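Local coordinates for hypothetical protein PG0816 (Porphyromonas gingivalis, PDB 2APL), which is of unknown function and belongs to the DUF1896 family, folding as a single, mostly helical chain without strands, at residues Arg84-Glu89 / Thr137-Ile142; Ala113-Thr118 / Tyr131-Gly136. One frame throughout, in Å; residues are numbered along the deposited sequence.

Interaction 1 (Arg84-Glu89 / Thr137-Ile142); sequences REFEQE and TIVLLI
Phe86 lays its ring against three aliphatic side chains of helix 126-143, and these three contacts carry the whole meeting of Arg84-Glu89 with Thr137-Ile142. Ile138 covers one face. Ile138 CG2 stands 3.7 Å from the centroid of the Phe86 ring, 17° off the normal, which makes a CH-pi contact displaced somewhat toward the rim. Ile138 CG2 is closest to Phe86 CZ, at 3.6 Å. Val139 comes at the edge instead, with CG2 near the ring plane and 3.7 Å from Phe86 CZ. One helical turn beyond Ile138, the CD1 end of Ile142 approaches obliquely, 3.9 Å from Phe86 CD1.

Both isoleucines hold CG1 beside the backbone N and CG2 anti to it. Which branch touches depends on where each residue stands along the helix relative to the ring. The extended chi2 of Ile142 (176°) carries its CD1 out to the ring.

Phe86 sits just past the end of helix 74-85, as the first residue to depart from helical geometry. Further out, Val81 of that helix touches both Phe86 and Ile138, and Thr135 also packs on Phe86. Ile108 of helix 106-112 reaches Ile138 as well.

The contact is wholly apolar across the two segments. Its cohesion therefore comes from burial of hydrocarbon and from dispersion between methyls and the aromatic ring.

Interaction 2 (Ala113-Thr118 / Tyr131-Gly136); sequences AKYDLT and YTELTG
Lys114 and Tyr115 share the carboxylate of Glu133 through a surface salt bridge and a hydrogen bond. The contact ties the loop after helix 106-112 to the middle of helix 126-143, within an all-helical fold. Each carboxylate oxygen receives one of the two donors.

Lys114 NZ donates to Glu133 OE2 at 2.6 Å and forms the salt bridge. Glu133 OE2 accepts with its syn lone pair, on the side of OE1. The lysine chain bends at chi3 (-68°), and its terminal methylene lies close to the same acceptor, with Lys114 CE 3.1 Å from Glu133 OE2. Tyr115 OH donates to Glu133 OE1 at 2.7 Å, arriving nearly along the C-O axis. OE1 lies at the edge of the tyrosine ring, near its plane. The ring and the carboxylate are turned 81° apart, almost perpendicular.

In Glu133, CG is anti to the backbone N (chi1 -170°), and the chain runs extended beyond it. Holding both oxygens should restrict rotation of the carboxylate, and the nearby lysine charge probably favours the ionised form of the Glu133 carboxylate. Val111 of helix 106-112 touches Glu133, while His129 and Leu130 of helix 126-143 pack on Tyr115.

Other polar groups are satisfied nearby. Thr118 OG1 bonds to Asp120 OD1, close to the inverse gamma turn centred on Leu117. Thr132 OG1 bonds to the carbonyl of Glu128, and Thr137 OG1 to that of Glu133. In helix 126-143, Tyr131 O accepts from Thr135 N at 3.0 Å and from Thr135 OG1 at 2.7 Å, the two donors approaching from opposite faces of the carbonyl plane.

Both interactions use helix 126-143, in consecutive segments: interaction 2 takes residues 131-136 and interaction 1 takes 137-142. Their centres lie about 15 Å apart. Both segments of interaction 2 fall in sequence between the first segment of interaction 1 and its second. The two also touch directly. Glu85 OE2 and Tyr131 OH are 2.5 Å apart, a probable hydrogen bond, and Phe86 CZ packs 3.5 Å from Thr135 O. Helix 126-143 is thus fixed to the residue that follows helix 74-85 by an apolar contact and to the loop after helix 106-112 by a polar one. All four segments belong to the DUF1896 region of the chain.

Interaction 1 (Arg84-Glu89 / Thr137-Ile142)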
ATOM      1  N   ARG A  84     -12.689 -11.903   2.917  1.00 40.05           N
ATOM      2  CA  ARG A  84     -13.627 -12.472   1.937  1.00 41.00           C
ATOM      3  C   ARG A  84     -13.724 -13.984   1.999  1.00 40.18           C
ATOM      4  O   ARG A  84     -14.793 -14.557   1.759  1.00 39.50           O
ATOM      5  CB  ARG A  84     -13.259 -12.052   0.516  1.00 42.08           C
ATOM      6  CG  ARG A  84     -13.645 -10.614   0.122  1.00 45.95           C
ATOM      7  CD  ARG A  84     -13.048 -10.341  -1.247  1.00 53.54           C
ATOM      8  NE  ARG A  84     -13.650  -9.209  -1.943  1.00 61.83           N
ATOM      9  CZ  ARG A  84     -13.157  -8.660  -3.055  1.00 64.42           C
ATOM     10  NH1 ARG A  84     -12.036  -9.146  -3.608  1.00 64.95           N
ATOM     11  NH2 ARG A  84     -13.782  -7.619  -3.615  1.00 64.40           N
ATOM     12  N   GLU A  85     -12.608 -14.621   2.338  1.00 39.04           N
ATOM     13  CA  GLU A  85     -12.476 -16.050   2.183  1.00 39.44           C
ATOM     14  C   GLU A  85     -12.387 -16.797   3.514  1.00 38.97           C
ATOM     15  O   GLU A  85     -12.610 -17.997   3.559  1.00 38.99           O
ATOM     16  CB  GLU A  85     -11.250 -16.382   1.291  1.00 39.68           C
ATOM     17  CG  GLU A  85     -11.171 -15.585  -0.035  1.00 40.61           C
ATOM     18  CD  GLU A  85     -12.398 -15.747  -0.935  1.00 43.94           C
ATOM     19  OE1 GLU A  85     -12.958 -16.847  -0.982  1.00 46.48           O
ATOM     20  OE2 GLU A  85     -12.815 -14.769  -1.595  1.00 46.51           O
ATOM     21  N   PHE A  86     -12.030 -16.110   4.584  1.00 37.70           N
ATOM     22  CA  PHE A  86     -11.780 -16.796   5.860  1.00 38.83           C
ATOM     23  C   PHE A  86     -12.585 -16.173   7.015  1.00 40.48           C
ATOM     24  O   PHE A  86     -12.217 -16.275   8.187  1.00 40.94           O
ATOM     25  CB  PHE A  86     -10.272 -16.815   6.156  1.00 38.36           C
ATOM     26  CG  PHE A  86      -9.477 -17.589   5.130  1.00 38.98           C
ATOM     27  CD1 PHE A  86      -9.408 -18.979   5.201  1.00 37.54           C
ATOM     28  CD2 PHE A  86      -8.836 -16.921   4.071  1.00 37.26           C
ATOM     29  CE1 PHE A  86      -8.751 -19.693   4.259  1.00 37.62           C
ATOM     30  CE2 PHE A  86      -8.161 -17.654   3.095  1.00 34.35           C
ATOM     31  CZ  PHE A  86      -8.095 -19.031   3.209  1.00 33.89           C
ATOM     32  N   GLU A  87     -13.708 -15.563   6.662  1.00 41.41           N
ATOM     33  CA  GLU A  87     -14.522 -14.816   7.603  1.00 43.60           C
ATOM     34  C   GLU A  87     -15.032 -15.706   8.749  1.00 44.13           C
ATOM     35  O   GLU A  87     -15.022 -15.296   9.907  1.00 44.01           O
ATOM     36  CB  GLU A  87     -15.658 -14.128   6.845  1.00 43.42           C
ATOM     37  CG  GLU A  87     -16.211 -12.916   7.499  1.00 45.57           C
ATOM     38  CD  GLU A  87     -17.443 -13.202   8.290  1.00 46.62           C
ATOM     39  OE1 GLU A  87     -18.250 -14.036   7.838  1.00 49.86           O
ATOM     40  OE2 GLU A  87     -17.631 -12.569   9.350  1.00 48.01           O
ATOM     41  N   GLN A  88     -15.440 -16.929   8.413  1.00 45.39           N
ATOM     42  CA  GLN A  88     -15.854 -17.930   9.394  1.00 46.24           C
ATOM     43  C   GLN A  88     -14.733 -18.439  10.334  1.00 46.83           C
ATOM     44  O   GLN A  88     -14.952 -18.599  11.535  1.00 47.66           O
ATOM     45  CB  GLN A  88     -16.538 -19.123   8.681  1.00 46.68           C
ATOM     46  CG  GLN A  88     -18.039 -18.897   8.420  1.00 45.62           C
ATOM     47  CD  GLN A  88     -18.774 -20.130   7.877  1.00 46.21           C
ATOM     48  OE1 GLN A  88     -18.298 -21.260   7.982  1.00 49.73           O
ATOM     49  NE2 GLN A  88     -19.941 -19.905   7.301  1.00 43.06           N
ATOM     50  N   GLU A  89     -13.547 -18.686   9.796  1.00 46.12           N
ATOM     51  CA  GLU A  89     -12.416 -19.209  10.591  1.00 47.27           C
ATOM     52  C   GLU A  89     -11.547 -18.145  11.265  1.00 45.89           C
ATOM     53  O   GLU A  89     -10.842 -18.427  12.235  1.00 45.71           O
ATOM     54  CB  GLU A  89     -11.484 -20.038   9.712  1.00 47.03           C
ATOM     55  CG  GLU A  89     -12.195 -21.051   8.811  1.00 54.43           C
ATOM     56  CD  GLU A  89     -12.357 -20.545   7.347  1.00 58.36           C
ATOM     57  OE1 GLU A  89     -12.845 -19.391   7.154  1.00 50.69           O
ATOM     58  OE2 GLU A  89     -12.021 -21.340   6.417  1.00 56.48           O
ATOM     59  N   THR A 137      -2.726 -20.832  -0.324  1.00 36.67           N
ATOM     60  CA  THR A 137      -1.644 -20.817   0.634  1.00 36.21           C
ATOM     61  C   THR A 137      -2.146 -20.729   2.088  1.00 34.93           C
ATOM     62  O   THR A 137      -1.693 -21.476   2.968  1.00 34.50           O
ATOM     63  CB  THR A 137      -0.671 -19.640   0.322  1.00 35.87           C
ATOM     64  OG1 THR A 137      -0.116 -19.839  -1.010  1.00 39.82           O
ATOM     65  CG2 THR A 137       0.453 -19.550   1.364  1.00 32.69           C
ATOM     66  N   ILE A 138      -3.042 -19.800   2.349  1.00 33.99           N
ATOM     67  CA  ILE A 138      -3.633 -19.697   3.689  1.00 34.66           C
ATOM     68  C   ILE A 138      -4.407 -20.952   4.098  1.00 35.13           C
ATOM     69  O   ILE A 138      -4.273 -21.435   5.241  1.00 35.77           O
ATOM     70  CB  ILE A 138      -4.471 -18.384   3.837  1.00 34.30           C
ATOM     71  CG1 ILE A 138      -3.506 -17.189   3.692  1.00 34.58           C
ATOM     72  CG2 ILE A 138      -5.212 -18.296   5.217  1.00 33.21           C
ATOM     73  CD1 ILE A 138      -4.271 -15.807   3.365  1.00 35.35           C
ATOM     74  N   VAL A 139      -5.177 -21.521   3.173  1.00 35.12           N
ATOM     75  CA  VAL A 139      -5.779 -22.848   3.436  1.00 35.28           C
ATOM     76  C   VAL A 139      -4.702 -23.855   3.879  1.00 35.05           C
ATOM     77  O   VAL A 139      -4.910 -24.609   4.819  1.00 34.51           O
ATOM     78  CB  VAL A 139      -6.583 -23.381   2.208  1.00 35.32           C
ATOM     79  CG1 VAL A 139      -6.982 -24.846   2.398  1.00 36.67           C
ATOM     80  CG2 VAL A 139      -7.823 -22.518   1.997  1.00 37.33           C
ATOM     81  N   LEU A 140      -3.547 -23.844   3.212  1.00 34.71           N
ATOM     82  CA  LEU A 140      -2.548 -24.845   3.511  1.00 34.63           C
ATOM     83  C   LEU A 140      -1.963 -24.554   4.875  1.00 34.74           C
ATOM     84  O   LEU A 140      -1.680 -25.506   5.616  1.00 33.77           O
ATOM     85  CB  LEU A 140      -1.417 -24.885   2.467  1.00 34.22           C
ATOM     86  CG  LEU A 140      -1.868 -25.591   1.181  1.00 36.42           C
ATOM     87  CD1 LEU A 140      -0.749 -25.559   0.105  1.00 34.92           C
ATOM     88  CD2 LEU A 140      -2.352 -27.000   1.426  1.00 37.37           C
ATOM     89  N   LEU A 141      -1.724 -23.268   5.154  1.00 33.76           N
ATOM     90  CA  LEU A 141      -1.166 -22.824   6.451  1.00 34.49           C
ATOM     91  C   LEU A 141      -2.062 -23.275   7.594  1.00 34.48           C
ATOM     92  O   LEU A 141      -1.583 -23.860   8.574  1.00 36.43           O
ATOM     93  CB  LEU A 141      -0.952 -21.292   6.478  1.00 34.39           C
ATOM     94  CG  LEU A 141       0.326 -20.747   5.791  1.00 35.50           C
ATOM     95  CD1 LEU A 141       0.205 -19.200   5.557  1.00 32.83           C
ATOM     96  CD2 LEU A 141       1.609 -21.118   6.595  1.00 33.65           C
ATOM     97  N   ILE A 142      -3.363 -23.072   7.456  1.00 35.00           N
ATOM     98  CA  ILE A 142      -4.352 -23.562   8.447  1.00 36.72           C
ATOM     99  C   ILE A 142      -4.399 -25.109   8.560  1.00 36.72           C
ATOM    100  O   ILE A 142      -4.342 -25.649   9.673  1.00 35.58           O
ATOM    101  CB  ILE A 142      -5.753 -23.053   8.103  1.00 36.91           C
ATOM    102  CG1 ILE A 142      -5.778 -21.500   8.108  1.00 40.09           C
ATOM    103  CG2 ILE A 142      -6.839 -23.626   9.073  1.00 38.41           C
ATOM    104  CD1 ILE A 142      -7.145 -20.905   7.672  1.00 38.61           C
TER

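Interaction 2 (Ala113-Thr118 / Tyr131-Gly136)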
ATOM      1  N   ALA A 113       6.046 -12.676  -4.826  1.00 36.61           N
ATOM      2  CA  ALA A 113       7.291 -12.424  -5.569  1.00 38.01           C
ATOM      3  C   ALA A 113       7.260 -12.867  -7.040  1.00 38.97           C
ATOM      4  O   ALA A 113       8.094 -12.416  -7.849  1.00 38.19           O
ATOM      5  CB  ALA A 113       8.482 -13.067  -4.855  1.00 38.84           C
ATOM      6  N   LYS A 114       6.309 -13.750  -7.367  1.00 38.32           N
ATOM      7  CA  LYS A 114       6.127 -14.246  -8.724  1.00 38.79           C
ATOM      8  C   LYS A 114       5.441 -13.222  -9.615  1.00 39.39           C
ATOM      9  O   LYS A 114       5.440 -13.384 -10.810  1.00 38.06           O
ATOM     10  CB  LYS A 114       5.311 -15.533  -8.737  1.00 38.05           C
ATOM     11  CG  LYS A 114       6.057 -16.711  -8.115  1.00 38.07           C
ATOM     12  CD  LYS A 114       5.467 -18.057  -8.515  1.00 38.10           C
ATOM     13  CE  LYS A 114       4.078 -18.275  -7.930  1.00 35.99           C
ATOM     14  NZ  LYS A 114       3.632 -19.665  -8.204  1.00 29.93           N
ATOM     15  N   TYR A 115       4.853 -12.181  -9.019  1.00 39.84           N
ATOM     16  CA  TYR A 115       4.091 -11.166  -9.782  1.00 40.04           C
ATOM     17  C   TYR A 115       4.778  -9.817  -9.820  1.00 40.91           C
ATOM     18  O   TYR A 115       5.544  -9.462  -8.928  1.00 41.45           O
ATOM     19  CB  TYR A 115       2.677 -11.034  -9.196  1.00 40.20           C
ATOM     20  CG  TYR A 115       1.912 -12.326  -9.210  1.00 40.87           C
ATOM     21  CD1 TYR A 115       1.102 -12.648 -10.305  1.00 40.98           C
ATOM     22  CD2 TYR A 115       2.003 -13.253  -8.145  1.00 40.02           C
ATOM     23  CE1 TYR A 115       0.383 -13.853 -10.357  1.00 39.92           C
ATOM     24  CE2 TYR A 115       1.294 -14.479  -8.190  1.00 39.68           C
ATOM     25  CZ  TYR A 115       0.486 -14.761  -9.300  1.00 40.79           C
ATOM     26  OH  TYR A 115      -0.231 -15.938  -9.383  1.00 39.45           O
ATOM     27  N   ASP A 116       4.513  -9.078 -10.904  1.00 41.50           N
ATOM     28  CA  ASP A 116       4.970  -7.738 -11.083  1.00 41.46           C
ATOM     29  C   ASP A 116       3.871  -6.803 -10.560  1.00 40.50           C
ATOM     30  O   ASP A 116       2.905  -6.473 -11.265  1.00 40.73           O
ATOM     31  CB  ASP A 116       5.294  -7.491 -12.588  1.00 43.00           C
ATOM     32  CG  ASP A 116       6.029  -6.177 -12.825  1.00 44.57           C
ATOM     33  OD1 ASP A 116       6.493  -5.522 -11.845  1.00 45.74           O
ATOM     34  OD2 ASP A 116       6.139  -5.793 -14.017  1.00 47.86           O
ATOM     35  N   LEU A 117       4.020  -6.393  -9.306  1.00 38.87           N
ATOM     36  CA  LEU A 117       2.959  -5.639  -8.613  1.00 37.30           C
ATOM     37  C   LEU A 117       2.913  -4.138  -8.944  1.00 37.02           C
ATOM     38  O   LEU A 117       3.064  -3.260  -8.071  1.00 36.64           O
ATOM     39  CB  LEU A 117       3.003  -5.909  -7.101  1.00 36.46           C
ATOM     40  CG  LEU A 117       3.037  -7.390  -6.728  1.00 33.91           C
ATOM     41  CD1 LEU A 117       3.272  -7.575  -5.183  1.00 32.46           C
ATOM     42  CD2 LEU A 117       1.785  -8.181  -7.230  1.00 31.07           C
ATOM     43  N   THR A 118       2.675  -3.843 -10.216  1.00 36.72           N
ATOM     44  CA  THR A 118       2.583  -2.444 -10.686  1.00 36.65           C
ATOM     45  C   THR A 118       1.309  -1.720 -10.185  1.00 35.91           C
ATOM     46  O   THR A 118       0.385  -2.343  -9.647  1.00 36.03           O
ATOM     47  CB  THR A 118       2.611  -2.434 -12.221  1.00 36.93           C
ATOM     48  OG1 THR A 118       1.521  -3.229 -12.694  1.00 38.63           O
ATOM     49  CG2 THR A 118       3.924  -3.051 -12.771  1.00 37.91           C
ATOM     50  N   TYR A 131      -4.762 -13.708  -6.159  1.00 37.43           N
ATOM     51  CA  TYR A 131      -5.763 -13.851  -5.104  1.00 38.06           C
ATOM     52  C   TYR A 131      -6.101 -15.316  -4.766  1.00 38.49           C
ATOM     53  O   TYR A 131      -6.247 -15.682  -3.573  1.00 37.88           O
ATOM     54  CB  TYR A 131      -7.022 -13.114  -5.526  1.00 38.66           C
ATOM     55  CG  TYR A 131      -8.127 -13.044  -4.500  1.00 39.79           C
ATOM     56  CD1 TYR A 131      -8.307 -11.902  -3.722  1.00 41.37           C
ATOM     57  CD2 TYR A 131      -9.019 -14.100  -4.342  1.00 40.51           C
ATOM     58  CE1 TYR A 131      -9.346 -11.821  -2.781  1.00 41.26           C
ATOM     59  CE2 TYR A 131     -10.030 -14.046  -3.416  1.00 40.94           C
ATOM     60  CZ  TYR A 131     -10.208 -12.907  -2.650  1.00 40.97           C
ATOM     61  OH  TYR A 131     -11.237 -12.863  -1.735  1.00 40.28           O
ATOM     62  N   THR A 132      -6.267 -16.119  -5.825  1.00 37.62           N
ATOM     63  CA  THR A 132      -6.549 -17.523  -5.686  1.00 39.06           C
ATOM     64  C   THR A 132      -5.333 -18.191  -5.074  1.00 38.70           C
ATOM     65  O   THR A 132      -5.463 -19.059  -4.194  1.00 38.82           O
ATOM     66  CB  THR A 132      -6.864 -18.129  -7.067  1.00 38.92           C
ATOM     67  OG1 THR A 132      -8.042 -17.486  -7.573  1.00 41.12           O
ATOM     68  CG2 THR A 132      -7.049 -19.647  -7.007  1.00 40.17           C
ATOM     69  N   GLU A 133      -4.139 -17.763  -5.497  1.00 38.33           N
ATOM     70  CA  GLU A 133      -2.950 -18.461  -5.016  1.00 38.26           C
ATOM     71  C   GLU A 133      -2.780 -18.163  -3.517  1.00 36.97           C
ATOM     72  O   GLU A 133      -2.438 -19.060  -2.733  1.00 35.52           O
ATOM     73  CB  GLU A 133      -1.731 -18.083  -5.857  1.00 38.95           C
ATOM     74  CG  GLU A 133      -0.534 -18.896  -5.620  1.00 38.75           C
ATOM     75  CD  GLU A 133       0.538 -18.738  -6.700  1.00 41.89           C
ATOM     76  OE1 GLU A 133       0.433 -17.863  -7.613  1.00 39.50           O
ATOM     77  OE2 GLU A 133       1.499 -19.544  -6.643  1.00 43.29           O
ATOM     78  N   LEU A 134      -2.980 -16.900  -3.128  1.00 35.24           N
ATOM     79  CA  LEU A 134      -2.922 -16.513  -1.697  1.00 35.69           C
ATOM     80  C   LEU A 134      -3.956 -17.251  -0.816  1.00 35.60           C
ATOM     81  O   LEU A 134      -3.635 -17.707   0.297  1.00 36.64           O
ATOM     82  CB  LEU A 134      -3.096 -14.990  -1.544  1.00 34.69           C
ATOM     83  CG  LEU A 134      -1.924 -14.115  -2.031  1.00 35.51           C
ATOM     84  CD1 LEU A 134      -2.434 -12.611  -2.091  1.00 35.63           C
ATOM     85  CD2 LEU A 134      -0.620 -14.274  -1.195  1.00 33.82           C
ATOM     86  N   THR A 135      -5.185 -17.376  -1.324  1.00 36.19           N
ATOM     87  CA  THR A 135      -6.249 -18.119  -0.648  1.00 36.24           C
ATOM     88  C   THR A 135      -5.797 -19.577  -0.389  1.00 37.16           C
ATOM     89  O   THR A 135      -5.867 -20.068   0.757  1.00 36.60           O
ATOM     90  CB  THR A 135      -7.573 -18.037  -1.463  1.00 37.01           C
ATOM     91  OG1 THR A 135      -7.928 -16.645  -1.686  1.00 39.50           O
ATOM     92  CG2 THR A 135      -8.718 -18.779  -0.753  1.00 37.82           C
ATOM     93  N   GLY A 136      -5.271 -20.227  -1.437  1.00 36.32           N
ATOM     94  CA  GLY A 136      -4.767 -21.582  -1.344  1.00 36.49           C
ATOM     95  C   GLY A 136      -3.635 -21.790  -0.360  1.00 36.32           C
ATOM     96  O   GLY A 136      -3.586 -22.807   0.358  1.00 36.90           O
TER